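Local atomic coordinates of hexokinase (Schistosoma mansoni, PDB entry 1BDG), a protein that catalyses the ATP-dependent phosphorylation of glucose and other hexoses to hexose 6-phosphates, the entry step of glycolysis. Residues D197-L202 / N223-E228; V218-N223 / S287-G292. All coordinates share one frame; numbering follows the deposited sequence.

Contact 1: residues D197-L202 / N223-E228; sequences DTVGTL and NVAYIE. With GLC (alpha-D-glucopyranose), chain B.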
loop_
_atom_site.group_PDB
_atom_site.type_symbol
_atom_site.label_atom_id
_atom_site.label_comp_id
_atom_site.label_asym_id
_atom_site.label_seq_id
_atom_site.Cartn_x
_atom_site.Cartn_y
_atom_site.Cartn_z
ATOM N N ASP A 197 -3.454 -2.725 7.595
ATOM C CA ASP A 197 -3.410 -3.822 6.639
ATOM C C ASP A 197 -2.099 -4.600 6.666
ATOM O O ASP A 197 -2.125 -5.819 6.644
ATOM C CB ASP A 197 -3.785 -3.389 5.211
ATOM C CG ASP A 197 -2.969 -2.211 4.697
ATOM O OD1 ASP A 197 -1.867 -1.935 5.200
ATOM O OD2 ASP A 197 -3.425 -1.551 3.754
ATOM N N THR A 198 -0.961 -3.923 6.789
ATOM C CA THR A 198 0.320 -4.623 6.823
ATOM C C THR A 198 0.344 -5.617 7.969
ATOM O O THR A 198 0.727 -6.782 7.790
ATOM C CB THR A 198 1.447 -3.659 7.027
ATOM O OG1 THR A 198 1.102 -2.774 8.088
ATOM C CG2 THR A 198 1.699 -2.871 5.775
ATOM N N VAL A 199 -0.106 -5.150 9.136
ATOM C CA VAL A 199 -0.168 -5.960 10.362
ATOM C C VAL A 199 -1.090 -7.157 10.110
ATOM O O VAL A 199 -0.715 -8.305 10.366
ATOM C CB VAL A 199 -0.663 -5.113 11.575
ATOM C CG1 VAL A 199 -0.492 -5.877 12.862
ATOM C CG2 VAL A 199 0.122 -3.819 11.658
ATOM N N GLY A 200 -2.259 -6.893 9.530
ATOM C CA GLY A 200 -3.195 -7.953 9.221
ATOM C C GLY A 200 -2.560 -8.962 8.290
ATOM O O GLY A 200 -2.744 -10.160 8.447
ATOM N N THR A 201 -1.795 -8.485 7.320
ATOM C CA THR A 201 -1.122 -9.363 6.371
ATOM C C THR A 201 -0.062 -10.204 7.096
ATOM O O THR A 201 -0.040 -11.424 6.953
ATOM C CB THR A 201 -0.491 -8.542 5.210
ATOM O OG1 THR A 201 -1.519 -7.815 4.515
ATOM C CG2 THR A 201 0.235 -9.437 4.235
ATOM N N LEU A 202 0.789 -9.576 7.906
ATOM C CA LEU A 202 1.814 -10.328 8.640
ATOM C C LEU A 202 1.135 -11.468 9.407
ATOM O O LEU A 202 1.622 -12.587 9.394
ATOM C CB LEU A 202 2.606 -9.416 9.595
ATOM C CG LEU A 202 3.925 -9.969 10.186
ATOM C CD1 LEU A 202 4.776 -8.844 10.767
ATOM C CD2 LEU A 202 3.668 -11.033 11.235
ATOM N N ASN A 223 3.433 0.061 2.057
ATOM C CA ASN A 223 3.748 0.110 3.478
ATOM C C ASN A 223 4.173 -1.288 3.919
ATOM O O ASN A 223 3.779 -2.269 3.308
ATOM C CB ASN A 223 2.537 0.570 4.285
ATOM C CG ASN A 223 2.874 0.869 5.716
ATOM O OD1 ASN A 223 4.027 0.802 6.108
ATOM N ND2 ASN A 223 1.876 1.198 6.508
ATOM N N VAL A 224 5.000 -1.368 4.955
ATOM C CA VAL A 224 5.472 -2.637 5.476
ATOM C C VAL A 224 5.333 -2.607 6.995
ATOM O O VAL A 224 5.285 -1.530 7.614
ATOM C CB VAL A 224 6.959 -2.871 5.151
ATOM C CG1 VAL A 224 7.848 -2.192 6.164
ATOM C CG2 VAL A 224 7.255 -4.334 5.117
ATOM N N ALA A 225 5.272 -3.791 7.591
ATOM C CA ALA A 225 5.160 -3.943 9.023
ATOM C C ALA A 225 6.075 -5.108 9.302
ATOM O O ALA A 225 6.193 -6.001 8.465
ATOM C CB ALA A 225 3.750 -4.284 9.393
ATOM N N TYR A 226 6.747 -5.103 10.445
ATOM C CA TYR A 226 7.664 -6.188 10.775
ATOM C C TYR A 226 7.724 -6.444 12.290
ATOM O O TYR A 226 7.300 -5.601 13.078
ATOM C CB TYR A 226 9.058 -5.871 10.195
ATOM C CG TYR A 226 9.797 -4.777 10.919
ATOM C CD1 TYR A 226 9.518 -3.442 10.673
ATOM C CD2 TYR A 226 10.735 -5.081 11.908
ATOM C CE1 TYR A 226 10.153 -2.429 11.412
ATOM C CE2 TYR A 226 11.371 -4.090 12.642
ATOM C CZ TYR A 226 11.077 -2.768 12.398
ATOM O OH TYR A 226 11.683 -1.785 13.148
ATOM N N ILE A 227 8.204 -7.615 12.707
ATOM C CA ILE A 227 8.303 -7.885 14.144
ATOM C C ILE A 227 9.584 -7.247 14.677
ATOM O O ILE A 227 10.653 -7.442 14.105
ATOM C CB ILE A 227 8.283 -9.390 14.494
ATOM C CG1 ILE A 227 7.111 -10.096 13.802
ATOM C CG2 ILE A 227 8.046 -9.546 15.996
ATOM C CD1 ILE A 227 7.090 -11.609 13.988
ATOM N N GLU A 228 9.465 -6.493 15.768
ATOM C CA GLU A 228 10.599 -5.792 16.370
ATOM C C GLU A 228 10.794 -6.085 17.853
ATOM O O GLU A 228 9.929 -6.624 18.523
ATOM C CB GLU A 228 10.425 -4.275 16.167
ATOM C CG GLU A 228 11.362 -3.351 16.965
ATOM C CD GLU A 228 12.765 -3.297 16.419
ATOM O OE1 GLU A 228 12.927 -2.724 15.330
ATOM O OE2 GLU A 228 13.705 -3.812 17.069
HETATM C C1 GLC B . -1.109 3.881 2.673
HETATM C C2 GLC B . -1.540 3.988 4.136
HETATM C C3 GLC B . -0.920 2.865 4.934
HETATM C C4 GLC B . -1.287 1.531 4.309
HETATM C C5 GLC B . -0.833 1.513 2.866
HETATM C C6 GLC B . -1.225 0.230 2.156
HETATM O O1 GLC B . 0.277 3.935 2.626
HETATM O O2 GLC B . -1.124 5.235 4.691
HETATM O O3 GLC B . -1.383 2.901 6.276
HETATM O O4 GLC B . -0.680 0.482 5.025
HETATM O O5 GLC B . -1.458 2.588 2.163
HETATM O O6 GLC B . -2.540 0.305 1.647
#
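T198 lays its methyl over one face of the N223 carboxamide: CG2 sits 3.9 Å from N223 CG, almost straight above it. From the amide, ND2 reaches O4 of the bound glucose at 3.0 Å, and it is also bonded to N247; OD1 takes up the backbone N of E249 and the hydroxyl of T248, so both ends of the flat group are held and its rotation is fixed. D197 brings the other flat group to the same sugar. Its OD1 accepts from glucose O4 at 2.7 Å and its OD2 from O6, the hydroxyl that becomes phosphorylated, while S144 also bonds OD2. Glucose O4 is thus shared by helix and strand. The third flat group, the Y226 ring, has E228 OE1 in plane at its edge, bonded to OH; it belongs to the far side of the strand and lies against helix 357-389.

This is an alpha/beta layer of the actin-like ATPase fold: helix 197-206 packs on the mixed sheet of the large subdomain, and the axes of 197-202 and 223-228 are turned 50° from each other. T198 and A225 face each other across the layers. T198 OG1 falls between the backbone N and carbonyl carbon (chi1 47°), which sets it against A225 CB at 3.3 Å, and bonds N196 OD1. No hydrogen bond joins the two segments directly. One helical turn on, L202 carries the packing with CD1, which rests 3.9 Å from Y226 CA and 4.0 Å from I227 CG1.

Contact 2: residues V218-N223 / S287-G292; sequences VGTGTN and SGMYLG. With GLC (alpha-D-glucopyranose), chain B; SO4 (sulfate ion), chain C.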
loop_
_atom_site.group_PDB
_atom_site.type_symbol
_atom_site.label_atom_id
_atom_site.label_comp_id
_atom_site.label_asym_id
_atom_site.label_seq_id
_atom_site.Cartn_x
_atom_site.Cartn_y
_atom_site.Cartn_z
ATOM N N VAL A 218 1.968 -3.703 -1.397
ATOM C CA VAL A 218 2.321 -2.931 -2.575
ATOM C C VAL A 218 1.096 -2.918 -3.498
ATOM O O VAL A 218 1.009 -3.660 -4.476
ATOM C CB VAL A 218 3.630 -3.464 -3.271
ATOM C CG1 VAL A 218 4.861 -3.120 -2.415
ATOM C CG2 VAL A 218 3.591 -4.969 -3.474
ATOM N N GLY A 219 0.109 -2.107 -3.129
ATOM C CA GLY A 219 -1.124 -2.018 -3.894
ATOM C C GLY A 219 -1.497 -0.579 -4.149
ATOM O O GLY A 219 -0.686 0.163 -4.685
ATOM N N THR A 220 -2.709 -0.173 -3.786
ATOM C CA THR A 220 -3.126 1.219 -3.985
ATOM C C THR A 220 -2.087 2.109 -3.287
ATOM O O THR A 220 -1.766 3.208 -3.755
ATOM C CB THR A 220 -4.559 1.477 -3.419
ATOM O OG1 THR A 220 -5.514 0.706 -4.164
ATOM C CG2 THR A 220 -4.939 2.950 -3.537
ATOM N N GLY A 221 -1.494 1.548 -2.233
ATOM C CA GLY A 221 -0.473 2.218 -1.455
ATOM C C GLY A 221 0.591 1.242 -0.977
ATOM O O GLY A 221 0.377 0.038 -0.997
ATOM N N THR A 222 1.754 1.746 -0.582
ATOM C CA THR A 222 2.819 0.882 -0.116
ATOM C C THR A 222 3.115 1.139 1.348
ATOM O O THR A 222 2.992 2.275 1.841
ATOM C CB THR A 222 4.102 1.014 -0.982
ATOM O OG1 THR A 222 5.054 0.027 -0.579
ATOM C CG2 THR A 222 4.738 2.387 -0.855
ATOM N N ASN A 223 3.433 0.061 2.057
ATOM C CA ASN A 223 3.748 0.110 3.478
ATOM C C ASN A 223 4.173 -1.288 3.919
ATOM O O ASN A 223 3.779 -2.269 3.308
ATOM C CB ASN A 223 2.537 0.570 4.285
ATOM C CG ASN A 223 2.874 0.869 5.716
ATOM O OD1 ASN A 223 4.027 0.802 6.108
ATOM N ND2 ASN A 223 1.876 1.198 6.508
ATOM N N SER A 287 3.560 3.040 -5.230
ATOM C CA SER A 287 2.211 2.489 -5.307
ATOM C C SER A 287 1.354 2.598 -6.566
ATOM O O SER A 287 1.476 3.530 -7.367
ATOM C CB SER A 287 1.402 2.985 -4.124
ATOM O OG SER A 287 1.052 4.351 -4.284
ATOM N N GLY A 288 0.383 1.690 -6.634
ATOM C CA GLY A 288 -0.554 1.611 -7.740
ATOM C C GLY A 288 -1.457 2.808 -7.994
ATOM O O GLY A 288 -1.912 3.001 -9.112
ATOM N N MET A 289 -1.763 3.599 -6.984
ATOM C CA MET A 289 -2.612 4.763 -7.198
ATOM C C MET A 289 -1.872 5.878 -7.918
ATOM O O MET A 289 -2.493 6.722 -8.574
ATOM C CB MET A 289 -3.125 5.294 -5.860
ATOM C CG MET A 289 -3.785 6.650 -5.928
ATOM S SD MET A 289 -4.462 7.117 -4.344
ATOM C CE MET A 289 -5.923 7.903 -4.845
ATOM N N TYR A 290 -0.545 5.871 -7.839
ATOM C CA TYR A 290 0.206 6.953 -8.451
ATOM C C TYR A 290 1.067 6.634 -9.651
ATOM O O TYR A 290 1.393 7.545 -10.416
ATOM C CB TYR A 290 1.053 7.659 -7.400
ATOM C CG TYR A 290 0.302 8.064 -6.143
ATOM C CD1 TYR A 290 -0.307 9.317 -6.034
ATOM C CD2 TYR A 290 0.241 7.213 -5.052
ATOM C CE1 TYR A 290 -0.938 9.709 -4.870
ATOM C CE2 TYR A 290 -0.390 7.594 -3.896
ATOM C CZ TYR A 290 -0.974 8.837 -3.806
ATOM O OH TYR A 290 -1.562 9.205 -2.620
ATOM N N LEU A 291 1.410 5.364 -9.858
ATOM C CA LEU A 291 2.262 5.016 -10.994
ATOM C C LEU A 291 1.681 5.340 -12.357
ATOM O O LEU A 291 2.417 5.707 -13.259
ATOM C CB LEU A 291 2.713 3.562 -10.944
ATOM C CG LEU A 291 3.683 3.185 -9.827
ATOM C CD1 LEU A 291 4.214 1.808 -10.044
ATOM C CD2 LEU A 291 4.808 4.169 -9.779
ATOM N N GLY A 292 0.372 5.209 -12.521
ATOM C CA GLY A 292 -0.233 5.531 -13.801
ATOM C C GLY A 292 -0.183 7.032 -14.036
ATOM O O GLY A 292 0.062 7.511 -15.144
HETATM C C1 GLC B . -1.109 3.881 2.673
HETATM C C2 GLC B . -1.540 3.988 4.136
HETATM C C3 GLC B . -0.920 2.865 4.934
HETATM C C4 GLC B . -1.287 1.531 4.309
HETATM C C5 GLC B . -0.833 1.513 2.866
HETATM C C6 GLC B . -1.225 0.230 2.156
HETATM O O1 GLC B . 0.277 3.935 2.626
HETATM O O2 GLC B . -1.124 5.235 4.691
HETATM O O3 GLC B . -1.383 2.901 6.276
HETATM O O4 GLC B . -0.680 0.482 5.025
HETATM O O5 GLC B . -1.458 2.588 2.163
HETATM O O6 GLC B . -2.540 0.305 1.647
HETATM S S SO4 C . -4.991 -2.885 -1.995
HETATM O O1 SO4 C . -4.687 -3.553 -3.247
HETATM O O2 SO4 C . -6.190 -3.433 -1.410
HETATM O O3 SO4 C . -3.898 -3.059 -1.068
HETATM O O4 SO4 C . -5.183 -1.482 -2.233
#
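T220 leans on M289 with one branch and holds the sulfate ion with the other. Starting at CB, the carbon faces the anion; OG1 then donates to sulfate O4 at 2.9 Å and also bonds the hydroxyl of T78. CG2, set anti to the backbone N (chi1 -65° for OG1), goes the other way and meets M289 CB at 3.8 Å, the two side chains crossing at a slant. The T220 backbone N adds a second bond to sulfate O4, 3.2 Å long, so that one oxygen is gripped twice by a single residue.

G219 to G221 form the glycine-rich turn between strands 212-218 and 222-229, the hairpin that serves as a phosphate-binding loop in hexokinases and other actin-like ATPases. The sulfate, probably from the crystallisation liquor, may mark where a phosphate group of ATP would lie; G288 and M289 are likewise thought to bind the nucleotide. The turn meets the start of helix 288-304 end-on. G288 N donates to G219 O at 2.7 Å (N-H...O 151°), and M289 N to T220 O in a longer bond of 3.3 Å. S287 packs against the turn, its CB 3.4 Å from G221 CA, while its OG is bonded to E283 O. On the other side of the turn G221, with no side chain, brings its backbone up to the sugar, and the neighbouring T222 N is held by E283 OE2.

Read from the N terminus, the four segments come in the order 197-202, 218-223, 223-228, 287-292, so the two contacts cross and neither nests inside the other. Contact 1 closes first: after helix 197-206 the chain runs up strand 212-218, turns, and returns along strand 222-229 to lie under the helix, with 20 residues between the segments. Contact 2 starts at that turn and closes after 63 residues, when helix 288-304 begins against it. Strand 222-229 leaves the glycine-rich turn and passes at once along helix 197-206, so N223 belongs to both contacts. The contact centres lie 16 Å apart, with glucose touched by both.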